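PDB 4F53: SusD homolog, which probably binds mucin O-glycans at the cell surface as a SusD/RagB-family outer membrane lipoprotein with a TPR-like helical fold. Local coordinates for residues A[127-132]-A[445-450]; A[503-508]-A[512-517]. All coordinates share one frame; numbering follows the deposited sequence.

Contact 1 of 2, residues A[127-132]-A[445-450]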
loop_
_atom_site.group_PDB
_atom_site.type_symbol
_atom_site.label_atom_id
_atom_site.label_comp_id
_atom_site.label_asym_id
_atom_site.label_seq_id
_atom_site.Cartn_x
_atom_site.Cartn_y
_atom_site.Cartn_z
ATOM N N VAL A 127 -7.597 -6.710 -1.532
ATOM C CA VAL A 127 -7.861 -8.122 -1.239
ATOM C C VAL A 127 -7.316 -9.035 -2.364
ATOM O O VAL A 127 -6.594 -9.984 -2.044
ATOM C CB VAL A 127 -9.357 -8.405 -0.918
ATOM C CG1 VAL A 127 -9.552 -9.861 -0.486
ATOM C CG2 VAL A 127 -9.880 -7.439 0.162
ATOM N N THR A 128 -7.619 -8.750 -3.651
ATOM C CA THR A 128 -7.071 -9.597 -4.711
ATOM C C THR A 128 -5.535 -9.426 -4.784
ATOM O O THR A 128 -4.820 -10.406 -5.009
ATOM C CB THR A 128 -7.768 -9.439 -6.075
ATOM O OG1 THR A 128 -7.208 -10.435 -6.916
ATOM C CG2 THR A 128 -7.559 -8.054 -6.735
ATOM N N ASP A 129 -5.023 -8.233 -4.515
ATOM C CA ASP A 129 -3.566 -8.018 -4.495
ATOM C C ASP A 129 -2.906 -8.718 -3.303
ATOM O O ASP A 129 -1.699 -8.931 -3.336
ATOM C CB ASP A 129 -3.214 -6.526 -4.512
ATOM C CG ASP A 129 -3.492 -5.866 -5.862
ATOM O OD1 ASP A 129 -3.817 -6.591 -6.828
ATOM O OD2 ASP A 129 -3.377 -4.630 -5.951
ATOM N N THR A 130 -3.694 -9.123 -2.274
ATOM C CA THR A 130 -3.168 -9.878 -1.127
ATOM C C THR A 130 -3.215 -11.391 -1.401
ATOM O O THR A 130 -2.281 -12.102 -1.039
ATOM C CB THR A 130 -3.949 -9.531 0.163
ATOM O OG1 THR A 130 -3.929 -8.128 0.362
ATOM C CG2 THR A 130 -3.379 -10.201 1.404
ATOM N N TYR A 131 -4.296 -11.882 -2.026
ATOM C CA TYR A 131 -4.579 -13.316 -2.171
ATOM C C TYR A 131 -4.516 -13.940 -3.549
ATOM O O TYR A 131 -4.228 -15.130 -3.633
ATOM C CB TYR A 131 -5.984 -13.609 -1.603
ATOM C CG TYR A 131 -6.012 -13.422 -0.102
ATOM C CD1 TYR A 131 -5.524 -14.410 0.752
ATOM C CD2 TYR A 131 -6.434 -12.219 0.463
ATOM C CE1 TYR A 131 -5.473 -14.212 2.130
ATOM C CE2 TYR A 131 -6.365 -12.000 1.837
ATOM C CZ TYR A 131 -5.860 -12.989 2.662
ATOM O OH TYR A 131 -5.779 -12.760 4.002
ATOM N N GLY A 132 -4.817 -13.177 -4.591
ATOM C CA GLY A 132 -4.910 -13.691 -5.952
ATOM C C GLY A 132 -6.379 -13.931 -6.249
ATOM O O GLY A 132 -7.166 -12.996 -6.072
ATOM N N SER A 445 2.617 0.013 -1.810
ATOM C CA SER A 445 4.080 -0.161 -1.933
ATOM C C SER A 445 4.522 -1.630 -1.856
ATOM O O SER A 445 5.512 -1.972 -2.497
ATOM C CB SER A 445 4.831 0.675 -0.900
ATOM O OG SER A 445 4.674 2.022 -1.306
ATOM N N TRP A 446 3.791 -2.484 -1.120
ATOM C CA TRP A 446 4.055 -3.930 -1.096
ATOM C C TRP A 446 3.703 -4.511 -2.500
ATOM O O TRP A 446 4.486 -5.263 -3.097
ATOM C CB TRP A 446 3.261 -4.654 0.037
ATOM C CG TRP A 446 3.393 -6.164 0.004
ATOM C CD1 TRP A 446 4.516 -6.882 -0.308
ATOM C CD2 TRP A 446 2.366 -7.137 0.303
ATOM N NE1 TRP A 446 4.258 -8.235 -0.217
ATOM C CE2 TRP A 446 2.942 -8.421 0.125
ATOM C CE3 TRP A 446 1.002 -7.049 0.682
ATOM C CZ2 TRP A 446 2.217 -9.612 0.345
ATOM C CZ3 TRP A 446 0.283 -8.227 0.888
ATOM C CH2 TRP A 446 0.884 -9.487 0.716
ATOM N N THR A 447 2.561 -4.106 -3.053
ATOM C CA THR A 447 2.146 -4.567 -4.382
ATOM C C THR A 447 3.202 -4.137 -5.441
ATOM O O THR A 447 3.563 -4.923 -6.311
ATOM C CB THR A 447 0.740 -4.025 -4.691
ATOM O OG1 THR A 447 -0.180 -4.550 -3.725
ATOM C CG2 THR A 447 0.278 -4.369 -6.065
ATOM N N GLU A 448 3.707 -2.915 -5.336
ATOM C CA GLU A 448 4.664 -2.382 -6.312
ATOM C C GLU A 448 6.049 -3.013 -6.161
ATOM O O GLU A 448 6.745 -3.191 -7.156
ATOM C CB GLU A 448 4.697 -0.833 -6.242
ATOM C CG GLU A 448 3.403 -0.272 -6.851
ATOM C CD GLU A 448 3.182 -0.632 -8.316
ATOM O OE1 GLU A 448 3.759 0.077 -9.167
ATOM O OE2 GLU A 448 2.508 -1.648 -8.619
ATOM N N TYR A 449 6.416 -3.396 -4.925
ATOM C CA TYR A 449 7.671 -4.083 -4.639
ATOM C C TYR A 449 7.653 -5.476 -5.312
ATOM O O TYR A 449 8.623 -5.887 -5.975
ATOM C CB TYR A 449 7.896 -4.191 -3.123
ATOM C CG TYR A 449 9.063 -5.082 -2.800
ATOM C CD1 TYR A 449 10.369 -4.640 -2.989
ATOM C CD2 TYR A 449 8.868 -6.417 -2.434
ATOM C CE1 TYR A 449 11.454 -5.482 -2.772
ATOM C CE2 TYR A 449 9.951 -7.266 -2.198
ATOM C CZ TYR A 449 11.243 -6.790 -2.364
ATOM O OH TYR A 449 12.332 -7.599 -2.161
ATOM N N ARG A 450 6.531 -6.186 -5.146
ATOM C CA ARG A 450 6.359 -7.495 -5.750
ATOM C C ARG A 450 6.368 -7.401 -7.276
ATOM O O ARG A 450 7.058 -8.170 -7.915
ATOM C CB ARG A 450 5.067 -8.143 -5.273
ATOM C CG ARG A 450 5.095 -8.537 -3.797
ATOM C CD ARG A 450 3.741 -9.141 -3.416
ATOM N NE ARG A 450 2.724 -8.106 -3.159
ATOM C CZ ARG A 450 1.418 -8.349 -3.057
ATOM N NH1 ARG A 450 0.949 -9.581 -3.223
ATOM N NH2 ARG A 450 0.572 -7.366 -2.807
HETATM O O HOH W 1 -2.627 -3.332 -3.716
#
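R450 reaches from helix 442-452 to the last turn of helix 110-131 and closes both terminal nitrogens on a single backbone oxygen, the O of D129. NH1 donates at 2.7 Å, nearly in line with the carbonyl bond, whereas NH2 donates at 2.8 Å from well above the carbonyl plane. That oxygen lies close to the guanidinium plane, at the end of the fork, and with N-H...O angles of 142° and 138° both bonds are bent, as sharing one acceptor requires. This carbonyl lies where the i+4 amides of the helix run out, which is consistent with its accepting from a side chain.

Two weak bonds hold the guanidinium from its own helix, NE to the O of W446 and NH2 to OG1 of T447, while from outside that helix the loop carbonyl of R476 takes NH1. The W446 ring lies beneath NE, which sits 3.2 Å above its plane toward the rim; with chi1 near 174°, CG of W446 points opposite the backbone N and carries the indole toward the other helix, where CG2 of T130 meets CZ3 at the ring edge at 4.2 Å.

The D129 carboxylate crosses T447 at about a right angle, its OD2 3.7 Å from CG2. A water bridges the two polar ends, giving a proton to OD2 of D129 and lying 2.7 Å from OG1 of T447, which also bonds within its own helix to M443. Y156 and the indole of W517 bond to OD1, and R207 forms a salt bridge with OD2.

The charged groups of R450 and D129 do not meet: OD2 stays 5.7 Å from NH2. The buried cation is bound mainly by carbonyl oxygens, while the nearby carboxylate, matched by R207, would probably favour the positive charge of R450.

Contact 2 of 2, residues A[503-508]-A[512-517]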
loop_
_atom_site.group_PDB
_atom_site.type_symbol
_atom_site.label_atom_id
_atom_site.label_comp_id
_atom_site.label_asym_id
_atom_site.label_seq_id
_atom_site.Cartn_x
_atom_site.Cartn_y
_atom_site.Cartn_z
ATOM N N SER A 503 -0.475 -18.655 -12.038
ATOM C CA SER A 503 0.857 -18.297 -11.546
ATOM C C SER A 503 1.985 -18.752 -12.447
ATOM O O SER A 503 1.873 -19.750 -13.152
ATOM C CB SER A 503 1.093 -18.867 -10.145
ATOM O OG SER A 503 2.288 -18.344 -9.586
ATOM N N LYS A 504 3.102 -18.021 -12.379
ATOM C CA LYS A 504 4.322 -18.388 -13.068
ATOM C C LYS A 504 5.383 -18.831 -12.019
ATOM O O LYS A 504 6.462 -19.293 -12.393
ATOM C CB LYS A 504 4.787 -17.269 -13.985
ATOM C CG LYS A 504 4.095 -17.362 -15.352
ATOM C CD LYS A 504 4.286 -16.104 -16.163
ATOM C CE LYS A 504 4.211 -16.353 -17.633
ATOM N NZ LYS A 504 5.521 -16.812 -18.169
ATOM N N THR A 505 5.035 -18.746 -10.706
ATOM C CA THR A 505 5.840 -19.231 -9.575
ATOM C C THR A 505 4.872 -20.009 -8.667
ATOM O O THR A 505 4.379 -19.487 -7.670
ATOM C CB THR A 505 6.600 -18.099 -8.873
ATOM O OG1 THR A 505 7.232 -17.249 -9.829
ATOM C CG2 THR A 505 7.613 -18.612 -7.839
ATOM N N LYS A 506 4.553 -21.239 -9.088
ATOM C CA LYS A 506 3.620 -22.156 -8.447
ATOM C C LYS A 506 4.237 -22.778 -7.174
ATOM O O LYS A 506 5.163 -23.589 -7.279
ATOM C CB LYS A 506 3.203 -23.261 -9.432
ATOM C CG LYS A 506 2.633 -22.746 -10.737
ATOM C CD LYS A 506 2.586 -23.915 -11.760
ATOM C CE LYS A 506 1.600 -23.723 -12.887
ATOM N NZ LYS A 506 1.883 -22.501 -13.681
ATOM N N ARG A 507 3.745 -22.357 -5.981
ATOM C CA ARG A 507 4.260 -22.817 -4.685
ATOM C C ARG A 507 3.131 -23.222 -3.705
ATOM O O ARG A 507 3.355 -23.240 -2.494
ATOM C CB ARG A 507 5.155 -21.719 -4.045
ATOM C CG ARG A 507 6.377 -21.292 -4.860
ATOM C CD ARG A 507 7.386 -22.425 -5.027
ATOM N NE ARG A 507 8.591 -21.983 -5.727
ATOM C CZ ARG A 507 8.744 -21.955 -7.044
ATOM N NH1 ARG A 507 7.759 -22.341 -7.845
ATOM N NH2 ARG A 507 9.884 -21.540 -7.573
ATOM N N GLY A 508 1.954 -23.552 -4.243
ATOM C CA GLY A 508 0.781 -23.962 -3.468
ATOM C C GLY A 508 0.091 -22.791 -2.805
ATOM O O GLY A 508 0.417 -21.620 -3.087
ATOM N N ALA A 512 4.540 -17.962 -0.820
ATOM C CA ALA A 512 5.581 -18.009 -1.841
ATOM C C ALA A 512 5.035 -17.945 -3.247
ATOM O O ALA A 512 5.795 -17.603 -4.170
ATOM C CB ALA A 512 6.418 -19.266 -1.652
ATOM N N THR A 513 3.731 -18.266 -3.425
ATOM C CA THR A 513 3.104 -18.268 -4.741
ATOM C C THR A 513 2.876 -16.865 -5.257
ATOM O O THR A 513 2.390 -16.007 -4.532
ATOM C CB THR A 513 1.796 -19.078 -4.747
ATOM O OG1 THR A 513 2.134 -20.419 -4.483
ATOM C CG2 THR A 513 1.047 -19.041 -6.099
ATOM N N HIS A 514 3.203 -16.656 -6.543
ATOM C CA HIS A 514 2.983 -15.392 -7.230
ATOM C C HIS A 514 1.562 -15.341 -7.731
ATOM O O HIS A 514 1.061 -16.317 -8.292
ATOM C CB HIS A 514 3.960 -15.206 -8.401
ATOM C CG HIS A 514 5.363 -14.913 -7.980
ATOM N ND1 HIS A 514 6.202 -14.124 -8.760
ATOM C CD2 HIS A 514 6.054 -15.336 -6.885
ATOM C CE1 HIS A 514 7.356 -14.070 -8.110
ATOM N NE2 HIS A 514 7.317 -14.788 -6.975
ATOM N N VAL A 515 0.907 -14.215 -7.514
ATOM C CA VAL A 515 -0.428 -13.921 -8.023
ATOM C C VAL A 515 -0.259 -13.653 -9.549
ATOM O O VAL A 515 0.876 -13.516 -10.048
ATOM C CB VAL A 515 -1.161 -12.767 -7.243
ATOM C CG1 VAL A 515 -1.306 -13.118 -5.767
ATOM C CG2 VAL A 515 -0.454 -11.417 -7.404
ATOM N N TRP A 516 -1.373 -13.657 -10.281
ATOM C CA TRP A 516 -1.428 -13.492 -11.730
ATOM C C TRP A 516 -0.588 -12.280 -12.267
ATOM O O TRP A 516 0.195 -12.495 -13.192
ATOM C CB TRP A 516 -2.895 -13.397 -12.156
ATOM C CG TRP A 516 -3.131 -12.930 -13.559
ATOM C CD1 TRP A 516 -3.019 -13.660 -14.705
ATOM C CD2 TRP A 516 -3.581 -11.628 -13.952
ATOM N NE1 TRP A 516 -3.347 -12.881 -15.798
ATOM C CE2 TRP A 516 -3.717 -11.634 -15.361
ATOM C CE3 TRP A 516 -3.892 -10.448 -13.242
ATOM C CZ2 TRP A 516 -4.130 -10.509 -16.077
ATOM C CZ3 TRP A 516 -4.344 -9.344 -13.954
ATOM C CH2 TRP A 516 -4.442 -9.379 -15.355
ATOM N N TRP A 517 -0.711 -11.053 -11.703
ATOM C CA TRP A 517 0.036 -9.886 -12.233
ATOM C C TRP A 517 1.521 -9.927 -11.881
ATOM O O TRP A 517 2.321 -9.218 -12.505
ATOM C CB TRP A 517 -0.585 -8.525 -11.789
ATOM C CG TRP A 517 -0.854 -8.335 -10.316
ATOM C CD1 TRP A 517 -2.081 -8.252 -9.717
ATOM C CD2 TRP A 517 0.119 -8.103 -9.270
ATOM N NE1 TRP A 517 -1.932 -8.061 -8.357
ATOM C CE2 TRP A 517 -0.597 -7.971 -8.057
ATOM C CE3 TRP A 517 1.528 -8.009 -9.237
ATOM C CZ2 TRP A 517 0.050 -7.813 -6.816
ATOM C CZ3 TRP A 517 2.170 -7.865 -8.007
ATOM C CH2 TRP A 517 1.433 -7.758 -6.815
HETATM O O HOH W 2 2.537 -14.980 -11.675
#
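In T513 a chi1 of -65° places OG1 beside its backbone N and turns it to the 507-508 corner; in T505, chi1 of -46° leaves CG2 anti to the backbone N and brings CB and OG1 over the ring of H514. The T505 CB lies 3.6 Å from the H514 ring centroid and 21° off its normal, a CH-pi contact over one face. The rim of the same imidazole is anchored elsewhere, NE2 to E473 and ND1 to the O of D518, which fixes the rotation of the ring under the threonine.

OG1 of T513 works in both directions: it accepts from the N of R507 at 2.9 Å and donates in the carbonyl plane, on a lone pair, to the O of G508 at 2.5 Å, a separation so short that its exact value is doubtful. A valine here would probably leave the R507 amide, and with it the G508 carbonyl, without this shared partner, freeing the corner to shift. Beside it, CB of A512 rests 3.7 Å from CB of R507.

The N of H514 donates to the O of T505 in a long but fairly straight bond of 3.3 Å, and the same oxygen receives a CA-H...O contact from T513. S503 OG donates to the O of H514 at 2.7 Å while accepting from the N of T505.

The S503 bond to the T505 amide defines an ST turn just after helix 489-502, and the whole is an irregular loop doubling back on itself near the C-terminus, closed largely by hydroxyl groups.

In the fold
Contact 1 is wholly buried, about 8 Å from the centre of the chain to its own centre, and joins segments 313 residues apart; contact 2, its centre about 20 Å from that of the chain, is partly exposed and closes a loop on itself across a short gap. The two have no helix in common. Their chemistry follows their place: charged groups with several partners each in the interior, and mostly hydroxyl-to-backbone bonds in the loop. W517, at the end of the 512-517 segment, ties them together through D129, and its ring packs on T447 and R450, while V515 reaches G132. The loop thus packs W517 and V515 against residues of both segments of contact 1.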